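Local coordinates for protein 3,6-diketocamphane 1,6-monooxygenase (PDB 4UWM) that catalyses the FMNH2- and oxygen-dependent Baeyer-Villiger oxidation of 3,6-diketocamphane to a lactone, a step in the degradation of (-)-camphor by Pseudomonas putida, at residues Asp34-Asp39 with Ser361-Ser366; His46-Trp51 with Pro113-Met118; Trp154-Phe159 with Leu185-Pro190. All coordinates share one frame; numbering follows the deposited sequence. Where two conformers were deposited one is given.

Contact 1: residues Asp34-Asp39 with Ser361-Ser366; sequences DSVGID and SLELIS
Val-36 lays its CG1 methyl against the side chain of Glu-363, which it crosses at about a right angle. In the conformer described, that methyl meets the glutamate chain from CB to the carboxylate, with Glu-363 OE2 at 3.9 Å from Val-36 CG1; the charge has its partner in Lys-367, one helical turn further on, with which OE2 forms a salt bridge. The CG of Glu-363 stands anti to the backbone N (chi1 -168°), and from there the chain runs extended past the valine. An apolar pair adds to this: CD1 of Ile-38 meets CB of Leu-362 at 4.1 Å, the side chains again crossing at about a right angle, while CG1 of Ile-38 packs on CB of Ser-366.

The polar link is a single bond. Ser-366 OG donates to Val-36 O at 2.6 Å. The C=O...donor angle is 150°, with the donor tilted 22° from the carbonyl plane. Val-36 is the first residue beyond helix 19-35, and the helix closes in a Schellman motif with Gly-37 at C-prime, its positive phi being one that glycine tolerates readily; Ile-38 N returns to Ala-33 O and Gly-37 N to Asp-34 O. Thr-5 of strand 4-9 touches Ile-38 and Ser-366 alike, which places the contact beside the parallel sheet of the TIM-barrel-like luciferase fold. A carbonyl at the C-terminal end of a helix no longer has a following turn to donate to it, and here the hydroxyl of Ser-366 supplies the hydrogen-bond donor amid mainly apolar packing.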
loop_
_atom_site.group_PDB
_atom_site.type_symbol
_atom_site.label_atom_id
_atom_site.label_comp_id
_atom_site.label_asym_id
_atom_site.label_seq_id
_atom_site.Cartn_x
_atom_site.Cartn_y
_atom_site.Cartn_z
ATOM N N ASP A 34 13.397 15.486 2.811
ATOM C CA ASP A 34 13.692 15.794 1.420
ATOM C C ASP A 34 14.175 17.259 1.274
ATOM O O ASP A 34 15.167 17.496 0.593
ATOM C CB ASP A 34 12.449 15.544 0.549
ATOM C CG ASP A 34 12.717 15.668 -0.934
ATOM O OD1 ASP A 34 13.640 14.999 -1.471
ATOM O OD2 ASP A 34 11.945 16.400 -1.590
ATOM N N SER A 35 13.478 18.203 1.921
ATOM C CA SER A 35 13.792 19.642 1.817
ATOM C C SER A 35 15.194 20.012 2.331
ATOM O O SER A 35 15.783 20.979 1.865
ATOM C CB SER A 35 12.739 20.484 2.539
ATOM O OG SER A 35 12.903 20.398 3.945
ATOM N N VAL A 36 15.726 19.256 3.280
ATOM C CA VAL A 36 17.044 19.571 3.843
ATOM C C VAL A 36 18.119 18.589 3.372
ATOM O O VAL A 36 19.174 18.490 3.990
ATOM C CB VAL A 36 17.032 19.697 5.391
ATOM C CG1 VAL A 36 16.027 20.749 5.834
ATOM C CG2 VAL A 36 16.736 18.359 6.074
ATOM N N GLY A 37 17.823 17.854 2.292
ATOM C CA GLY A 37 18.803 17.004 1.612
ATOM C C GLY A 37 19.166 15.706 2.298
ATOM O O GLY A 37 20.248 15.150 2.068
ATOM N N ILE A 38 18.275 15.206 3.151
ATOM C CA ILE A 38 18.451 13.857 3.677
ATOM C C ILE A 38 18.309 12.856 2.505
ATOM O O ILE A 38 17.450 13.004 1.643
ATOM C CB ILE A 38 17.541 13.600 4.901
ATOM C CG1 ILE A 38 18.089 14.401 6.099
ATOM C CG2 ILE A 38 17.451 12.106 5.246
ATOM C CD1 ILE A 38 17.232 14.354 7.359
ATOM N N ASP A 39 19.221 11.890 2.447
ATOM C CA ASP A 39 19.383 11.023 1.278
ATOM C C ASP A 39 18.301 9.917 1.176
ATOM O O ASP A 39 17.869 9.569 0.087
ATOM C CB ASP A 39 20.746 10.325 1.328
ATOM C CG ASP A 39 21.007 9.482 0.095
ATOM O OD1 ASP A 39 20.912 10.035 -1.013
ATOM O OD2 ASP A 39 21.294 8.265 0.228
ATOM N N SER A 361 17.289 20.424 14.197
ATOM C CA SER A 361 18.289 19.378 14.445
ATOM C C SER A 361 18.647 18.626 13.159
ATOM O O SER A 361 19.824 18.471 12.836
ATOM C CB SER A 361 17.801 18.392 15.522
ATOM O OG SER A 361 18.713 17.309 15.713
ATOM N N LEU A 362 17.632 18.165 12.428
ATOM C CA LEU A 362 17.860 17.434 11.180
ATOM C C LEU A 362 18.544 18.307 10.133
ATOM O O LEU A 362 19.456 17.831 9.439
ATOM C CB LEU A 362 16.558 16.811 10.630
ATOM C CG LEU A 362 15.903 15.682 11.440
ATOM C CD1 LEU A 362 14.647 15.236 10.694
ATOM C CD2 LEU A 362 16.843 14.500 11.660
ATOM N N GLU A 363 18.125 19.576 10.028
ATOM C CA GLU A 363 18.831 20.507 9.154
ATOM C C GLU A 363 20.309 20.653 9.531
ATOM O O GLU A 363 21.162 20.683 8.645
ATOM C CB GLU A 363 18.153 21.866 9.118
ATOM C CG GLU A 363 18.673 22.751 8.009
ATOM C CD GLU A 363 17.793 23.945 7.774
ATOM O OE1 GLU A 363 17.314 24.532 8.765
ATOM O OE2 GLU A 363 17.576 24.290 6.595
ATOM N N LEU A 364 20.609 20.714 10.828
ATOM C CA LEU A 364 21.988 20.870 11.287
ATOM C C LEU A 364 22.850 19.651 10.955
ATOM O O LEU A 364 23.975 19.794 10.461
ATOM C CB LEU A 364 22.040 21.168 12.785
ATOM C CG LEU A 364 21.571 22.563 13.208
ATOM C CD1 LEU A 364 21.587 22.681 14.724
ATOM C CD2 LEU A 364 22.411 23.659 12.559
ATOM N N ILE A 365 22.301 18.463 11.210
ATOM C CA ILE A 365 22.977 17.201 10.919
ATOM C C ILE A 365 23.279 17.094 9.423
ATOM O O ILE A 365 24.422 16.843 9.026
ATOM C CB ILE A 365 22.144 15.995 11.402
ATOM C CG1 ILE A 365 22.053 15.986 12.931
ATOM C CG2 ILE A 365 22.724 14.679 10.888
ATOM C CD1 ILE A 365 20.811 15.304 13.476
ATOM N N SER A 366 22.264 17.336 8.601
ATOM C CA SER A 366 22.352 17.127 7.155
ATOM C C SER A 366 23.233 18.160 6.438
ATOM O O SER A 366 24.000 17.795 5.535
ATOM C CB SER A 366 20.942 17.117 6.544
ATOM O OG SER A 366 20.981 17.023 5.132
#

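Contact 2: residues His46-Trp51 with Pro113-Met118; sequences HASQIW and PQASYM
Ser-48 CB touches two side chains of helix 113-118, with CE of Met-118 at 3.8 Å and CB of Gln-114 at 3.9 Å. Its OG lies between the backbone N and the carbonyl carbon (chi1 64°), and from there it approaches CB and N of Ala-115, the methyl at 3.7 Å. Ala-47 adds its own methyl, which reaches Ala-115 CB at 4.4 Å and Met-118 SD at 4.2 Å. The thioether thus spans both loop residues, sulfur at Ala-47 and terminal methyl at Ser-48. In the conformer described it gets there on an extended chain, SD anti to CA (chi2 173°).

The contact joins the loop that follows strand 40-43 to the short helix after strand 105-108, two beta-alpha connections of the TIM-barrel fold of the bacterial luciferase family. FMN lies in the neighbourhood: Ser-44, just before the loop segment, binds it, and the side chain of Ala-115 is about 12 Å from the bound flavin.

Further out, the ring of His-46 meets that of Tyr-112, immediately ahead of the helix, and Ala-115 O accepts from His-119 ND1. Gln-114 bends at chi2 and carries its amide away from the loop, NE2 donating to Glu-172 O of the second subunit. Pro-171 of the second subunit packs on both Gln-114 and Met-118, while Trp-51, stacked on Tyr-284, hydrogen-bonds through NE1 to Gln-182 OE1 of that same subunit.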
loop_
_atom_site.group_PDB
_atom_site.type_symbol
_atom_site.label_atom_id
_atom_site.label_comp_id
_atom_site.label_asym_id
_atom_site.label_seq_id
_atom_site.Cartn_x
_atom_site.Cartn_y
_atom_site.Cartn_z
ATOM N N HIS A 46 5.518 -3.476 11.350
ATOM C CA HIS A 46 5.120 -4.300 12.497
ATOM C C HIS A 46 3.603 -4.385 12.513
ATOM O O HIS A 46 2.947 -3.360 12.341
ATOM C CB HIS A 46 5.547 -3.673 13.828
ATOM C CG HIS A 46 7.010 -3.371 13.936
ATOM N ND1 HIS A 46 7.609 -2.309 13.281
ATOM C CD2 HIS A 46 7.987 -3.961 14.675
ATOM C CE1 HIS A 46 8.897 -2.277 13.596
ATOM N NE2 HIS A 46 9.150 -3.279 14.424
ATOM N N ALA A 47 3.066 -5.578 12.761
ATOM C CA ALA A 47 1.614 -5.795 12.872
ATOM C C ALA A 47 1.126 -5.936 14.314
ATOM O O ALA A 47 -0.076 -5.835 14.561
ATOM C CB ALA A 47 1.203 -7.027 12.059
ATOM N N SER A 48 2.039 -6.154 15.269
ATOM C CA SER A 48 1.605 -6.445 16.666
ATOM C C SER A 48 2.036 -5.446 17.744
ATOM O O SER A 48 1.668 -5.624 18.914
ATOM C CB SER A 48 2.084 -7.853 17.079
ATOM O OG SER A 48 3.503 -7.883 17.093
ATOM N N GLN A 49 2.785 -4.406 17.363
ATOM C CA GLN A 49 3.417 -3.472 18.332
ATOM C C GLN A 49 2.661 -2.161 18.514
ATOM O O GLN A 49 1.948 -1.733 17.619
ATOM C CB GLN A 49 4.852 -3.170 17.915
ATOM C CG GLN A 49 5.798 -4.375 18.032
ATOM C CD GLN A 49 6.030 -4.772 19.477
ATOM O OE1 GLN A 49 5.511 -5.778 19.940
ATOM N NE2 GLN A 49 6.793 -3.954 20.204
ATOM N N ILE A 50 2.870 -1.493 19.647
ATOM C CA ILE A 50 2.176 -0.224 19.936
ATOM C C ILE A 50 2.944 1.003 19.477
ATOM O O ILE A 50 2.401 1.821 18.741
ATOM C CB ILE A 50 1.824 -0.073 21.447
ATOM C CG1 ILE A 50 0.920 -1.217 21.913
ATOM C CG2 ILE A 50 1.181 1.295 21.739
ATOM C CD1 ILE A 50 -0.478 -1.188 21.348
ATOM N N TRP A 51 4.179 1.155 19.951
ATOM C CA TRP A 51 5.017 2.275 19.559
ATOM C C TRP A 51 5.384 2.192 18.078
ATOM O O TRP A 51 5.367 3.213 17.377
ATOM C CB TRP A 51 6.305 2.336 20.390
ATOM C CG TRP A 51 6.173 2.787 21.830
ATOM C CD1 TRP A 51 5.817 2.021 22.896
ATOM C CD2 TRP A 51 6.464 4.102 22.356
ATOM N NE1 TRP A 51 5.864 2.773 24.059
ATOM C CE2 TRP A 51 6.254 4.051 23.754
ATOM C CE3 TRP A 51 6.891 5.301 21.787
ATOM C CZ2 TRP A 51 6.435 5.168 24.586
ATOM C CZ3 TRP A 51 7.073 6.428 22.622
ATOM C CH2 TRP A 51 6.837 6.344 23.998
ATOM N N PRO A 113 7.183 -12.777 17.651
ATOM C CA PRO A 113 6.365 -13.994 17.521
ATOM C C PRO A 113 4.851 -13.771 17.484
ATOM O O PRO A 113 4.136 -14.570 16.881
ATOM C CB PRO A 113 6.755 -14.827 18.756
ATOM C CG PRO A 113 7.500 -13.899 19.653
ATOM C CD PRO A 113 8.140 -12.879 18.767
ATOM N N GLN A 114 4.351 -12.728 18.156
ATOM C CA GLN A 114 2.914 -12.433 18.136
ATOM C C GLN A 114 2.459 -12.150 16.698
ATOM O O GLN A 114 1.386 -12.570 16.279
ATOM C CB GLN A 114 2.568 -11.236 19.034
ATOM C CG GLN A 114 2.788 -11.441 20.540
ATOM C CD GLN A 114 1.760 -12.372 21.161
ATOM O OE1 GLN A 114 1.768 -13.568 20.904
ATOM N NE2 GLN A 114 0.867 -11.821 21.983
ATOM N N ALA A 115 3.293 -11.432 15.948
ATOM C CA ALA A 115 2.997 -11.130 14.533
ATOM C C ALA A 115 3.202 -12.352 13.627
ATOM O O ALA A 115 2.409 -12.594 12.718
ATOM C CB ALA A 115 3.843 -9.961 14.048
ATOM N N SER A 116 4.278 -13.108 13.858
ATOM C CA SER A 116 4.493 -14.391 13.158
ATOM C C SER A 116 3.275 -15.320 13.264
ATOM O O SER A 116 2.826 -15.902 12.259
ATOM C CB SER A 116 5.727 -15.094 13.728
ATOM O OG SER A 116 6.896 -14.323 13.507
ATOM N N TYR A 117 2.749 -15.440 14.490
ATOM C CA TYR A 117 1.555 -16.233 14.801
ATOM C C TYR A 117 0.342 -15.781 13.944
ATOM O O TYR A 117 -0.366 -16.613 13.390
ATOM C CB TYR A 117 1.210 -16.090 16.286
ATOM C CG TYR A 117 0.087 -16.976 16.792
ATOM C CD1 TYR A 117 0.350 -18.263 17.315
ATOM C CD2 TYR A 117 -1.225 -16.528 16.781
ATOM C CE1 TYR A 117 -0.688 -19.072 17.795
ATOM C CE2 TYR A 117 -2.275 -17.328 17.242
ATOM C CZ TYR A 117 -2.002 -18.599 17.761
ATOM O OH TYR A 117 -3.073 -19.362 18.226
ATOM N N MET A 118 0.107 -14.473 13.866
ATOM C CA MET A 118 -1.001 -13.921 13.060
ATOM C C MET A 118 -0.944 -14.433 11.624
ATOM O O MET A 118 -1.985 -14.707 11.005
ATOM C CB MET A 118 -0.980 -12.386 13.038
ATOM C CG MET A 118 -1.037 -11.711 14.391
ATOM S SD MET A 118 -0.810 -9.917 14.340
ATOM C CE MET A 118 -1.226 -9.498 16.027
#

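Contact 3: residues Trp154-Phe159 with Leu185-Pro190; sequences WKREPF and LADFSP
Arg-156 meets the loop 185-190 along the outer half of its side chain. The side chain leaves the backbone toward the loop, and from CB runs through CG to CD, which lies 3.3 Å from Asp-187 OD1 and touches Ser-189 CB. A bend at chi3 (80°) sets NE, which gives a weak bond to a water that also accepts from Phe-188 N. Over CZ comes Asp-187 CB, 3.7 Å above the centre of the guanidinium, and the carboxylate stacks on this face with its plane 20° away. The salt bridge, Arg-156 NE to Asp-187 OD1 at 3.6 Å, is therefore one of charges alone, with no N-H directed at the oxygen. At the tip Arg-156 NH2 donates to Ala-186 O at 2.9 Å, from above the carbonyl plane. It also donates to a second water, which donates to Leu-185 O. An alanine in place of Arg-156 would probably leave the Asp-187 carboxylate without its countercharge and Ala-186 O without this donor.

Asp-187 OD1 is gripped by Ser-189, by N at 3.1 Å and by OG on its syn lone pair. Pro-190 CG rests over one face of Trp-154, 3.7 Å from the five-membered ring centroid, while Trp-154 NE1 hydrogen-bonds to Ala-89 O. The arrangement is an Asx turn at Asp-187 followed by a proline-tryptophan CH-pi contact, joining the end of helix 139-155 to the loop before strand 198-202.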
loop_
_atom_site.group_PDB
_atom_site.type_symbol
_atom_site.label_atom_id
_atom_site.label_comp_id
_atom_site.label_asym_id
_atom_site.label_seq_id
_atom_site.Cartn_x
_atom_site.Cartn_y
_atom_site.Cartn_z
ATOM N N TRP A 154 10.464 -10.481 -11.024
ATOM C CA TRP A 154 11.036 -9.233 -11.563
ATOM C C TRP A 154 11.693 -9.425 -12.932
ATOM O O TRP A 154 11.719 -8.487 -13.742
ATOM C CB TRP A 154 12.058 -8.594 -10.605
ATOM C CG TRP A 154 11.457 -8.133 -9.298
ATOM C CD1 TRP A 154 10.209 -7.580 -9.105
ATOM C CD2 TRP A 154 12.078 -8.176 -8.008
ATOM N NE1 TRP A 154 10.024 -7.277 -7.773
ATOM C CE2 TRP A 154 11.140 -7.642 -7.071
ATOM C CE3 TRP A 154 13.321 -8.624 -7.542
ATOM C CZ2 TRP A 154 11.409 -7.563 -5.698
ATOM C CZ3 TRP A 154 13.603 -8.536 -6.171
ATOM C CH2 TRP A 154 12.642 -8.008 -5.262
ATOM N N LYS A 155 12.250 -10.620 -13.159
ATOM C CA LYS A 155 12.870 -10.972 -14.456
ATOM C C LYS A 155 11.864 -11.164 -15.596
ATOM O O LYS A 155 12.206 -11.012 -16.764
ATOM C CB LYS A 155 13.770 -12.203 -14.305
ATOM C CG LYS A 155 15.114 -11.835 -13.710
ATOM C CD LYS A 155 16.002 -13.040 -13.498
ATOM C CE LYS A 155 17.331 -12.562 -12.947
ATOM N NZ LYS A 155 17.863 -13.527 -11.955
ATOM N N ARG A 156 10.624 -11.478 -15.252
ATOM C CA ARG A 156 9.549 -11.609 -16.237
ATOM C C ARG A 156 9.827 -12.716 -17.286
ATOM O O ARG A 156 9.494 -12.554 -18.459
ATOM C CB ARG A 156 9.239 -10.262 -16.911
ATOM C CG ARG A 156 8.666 -9.242 -15.925
ATOM C CD ARG A 156 8.348 -7.915 -16.581
ATOM N NE ARG A 156 7.078 -7.906 -17.319
ATOM C CZ ARG A 156 6.997 -7.763 -18.644
ATOM N NH1 ARG A 156 8.098 -7.641 -19.364
ATOM N NH2 ARG A 156 5.832 -7.749 -19.251
ATOM N N GLU A 157 10.486 -13.787 -16.856
ATOM C CA GLU A 157 10.655 -14.983 -17.681
ATOM C C GLU A 157 9.735 -16.068 -17.128
ATOM O O GLU A 157 9.675 -16.269 -15.910
ATOM C CB GLU A 157 12.115 -15.474 -17.682
ATOM C CG GLU A 157 13.101 -14.590 -18.449
ATOM C CD GLU A 157 13.176 -14.885 -19.942
ATOM O OE1 GLU A 157 12.166 -15.295 -20.565
ATOM O OE2 GLU A 157 14.271 -14.696 -20.511
ATOM N N PRO A 158 9.017 -16.787 -18.018
ATOM C CA PRO A 158 8.074 -17.784 -17.517
ATOM C C PRO A 158 8.691 -18.847 -16.613
ATOM O O PRO A 158 9.799 -19.301 -16.855
ATOM C CB PRO A 158 7.474 -18.387 -18.803
ATOM C CG PRO A 158 7.647 -17.308 -19.831
ATOM C CD PRO A 158 8.958 -16.660 -19.489
ATOM N N PHE A 159 7.974 -19.184 -15.549
ATOM C CA PHE A 159 8.302 -20.284 -14.649
ATOM C C PHE A 159 7.061 -20.596 -13.840
ATOM O O PHE A 159 6.101 -19.807 -13.806
ATOM C CB PHE A 159 9.480 -19.926 -13.726
ATOM C CG PHE A 159 9.118 -18.940 -12.629
ATOM C CD1 PHE A 159 8.977 -17.588 -12.914
ATOM C CD2 PHE A 159 8.878 -19.379 -11.323
ATOM C CE1 PHE A 159 8.634 -16.681 -11.909
ATOM C CE2 PHE A 159 8.535 -18.475 -10.319
ATOM C CZ PHE A 159 8.417 -17.125 -10.618
ATOM N N LEU A 185 1.404 -8.930 -21.666
ATOM C CA LEU A 185 1.401 -8.802 -20.200
ATOM C C LEU A 185 1.882 -7.423 -19.706
ATOM O O LEU A 185 2.784 -6.830 -20.290
ATOM C CB LEU A 185 2.294 -9.890 -19.609
ATOM C CG LEU A 185 1.663 -11.278 -19.695
ATOM C CD1 LEU A 185 2.720 -12.364 -19.596
ATOM C CD2 LEU A 185 0.622 -11.432 -18.603
ATOM N N ALA A 186 1.279 -6.926 -18.621
ATOM C CA ALA A 186 1.793 -5.740 -17.907
ATOM C C ALA A 186 3.262 -5.885 -17.520
ATOM O O ALA A 186 3.765 -7.005 -17.301
ATOM C CB ALA A 186 0.969 -5.512 -16.646
ATOM N N ASP A 187 3.953 -4.754 -17.419
ATOM C CA ASP A 187 5.317 -4.763 -16.937
ATOM C C ASP A 187 5.384 -4.018 -15.606
ATOM O O ASP A 187 5.410 -2.798 -15.600
ATOM C CB ASP A 187 6.231 -4.117 -17.980
ATOM C CG ASP A 187 7.690 -4.120 -17.582
ATOM O OD1 ASP A 187 8.082 -4.600 -16.499
ATOM O OD2 ASP A 187 8.473 -3.623 -18.394
ATOM N N PHE A 188 5.409 -4.768 -14.496
ATOM C CA PHE A 188 5.601 -4.182 -13.154
ATOM C C PHE A 188 6.982 -4.487 -12.572
ATOM O O PHE A 188 7.119 -4.686 -11.365
ATOM C CB PHE A 188 4.470 -4.601 -12.190
ATOM C CG PHE A 188 3.122 -4.088 -12.595
ATOM C CD1 PHE A 188 2.884 -2.707 -12.690
ATOM C CD2 PHE A 188 2.076 -4.976 -12.896
ATOM C CE1 PHE A 188 1.636 -2.230 -13.069
ATOM C CE2 PHE A 188 0.835 -4.496 -13.288
ATOM C CZ PHE A 188 0.615 -3.120 -13.367
ATOM N N SER A 189 8.003 -4.594 -13.442
ATOM C CA SER A 189 9.368 -4.849 -12.989
ATOM C C SER A 189 9.853 -3.545 -12.329
ATOM O O SER A 189 9.371 -2.483 -12.689
ATOM C CB SER A 189 10.312 -5.257 -14.157
ATOM O OG SER A 189 10.402 -4.223 -15.113
ATOM N N PRO A 190 10.812 -3.634 -11.383
ATOM C CA PRO A 190 11.289 -2.416 -10.724
ATOM C C PRO A 190 12.020 -1.507 -11.727
ATOM O O PRO A 190 12.341 -1.951 -12.835
ATOM C CB PRO A 190 12.228 -2.933 -9.642
ATOM C CG PRO A 190 11.962 -4.391 -9.516
ATOM C CD PRO A 190 11.489 -4.832 -10.872
HETATM O O HOH W 1 5.684 -7.572 -14.627
HETATM O O HOH W 2 4.766 -7.881 -22.079
#

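The three contacts are well separated, with centres about 32 Å apart for contacts 1 and 2 and for contacts 2 and 3, and about 36 Å for contacts 1 and 3. The elements they join surround the parallel sheet of the barrel. Contact 1 brings helix 19-35 near the start of the chain to helix 356-369 near its end, so the other two fall within the span it encloses; contact 2 closes before contact 3 opens. Contacts 1 and 2 lie on opposite sides of the chain's centre. Contacts 2 and 3 both touch the second subunit: Leu-185 and Phe-188 pack on its Gln-114 and Ala-47, so these two regions meet across the homodimer interface.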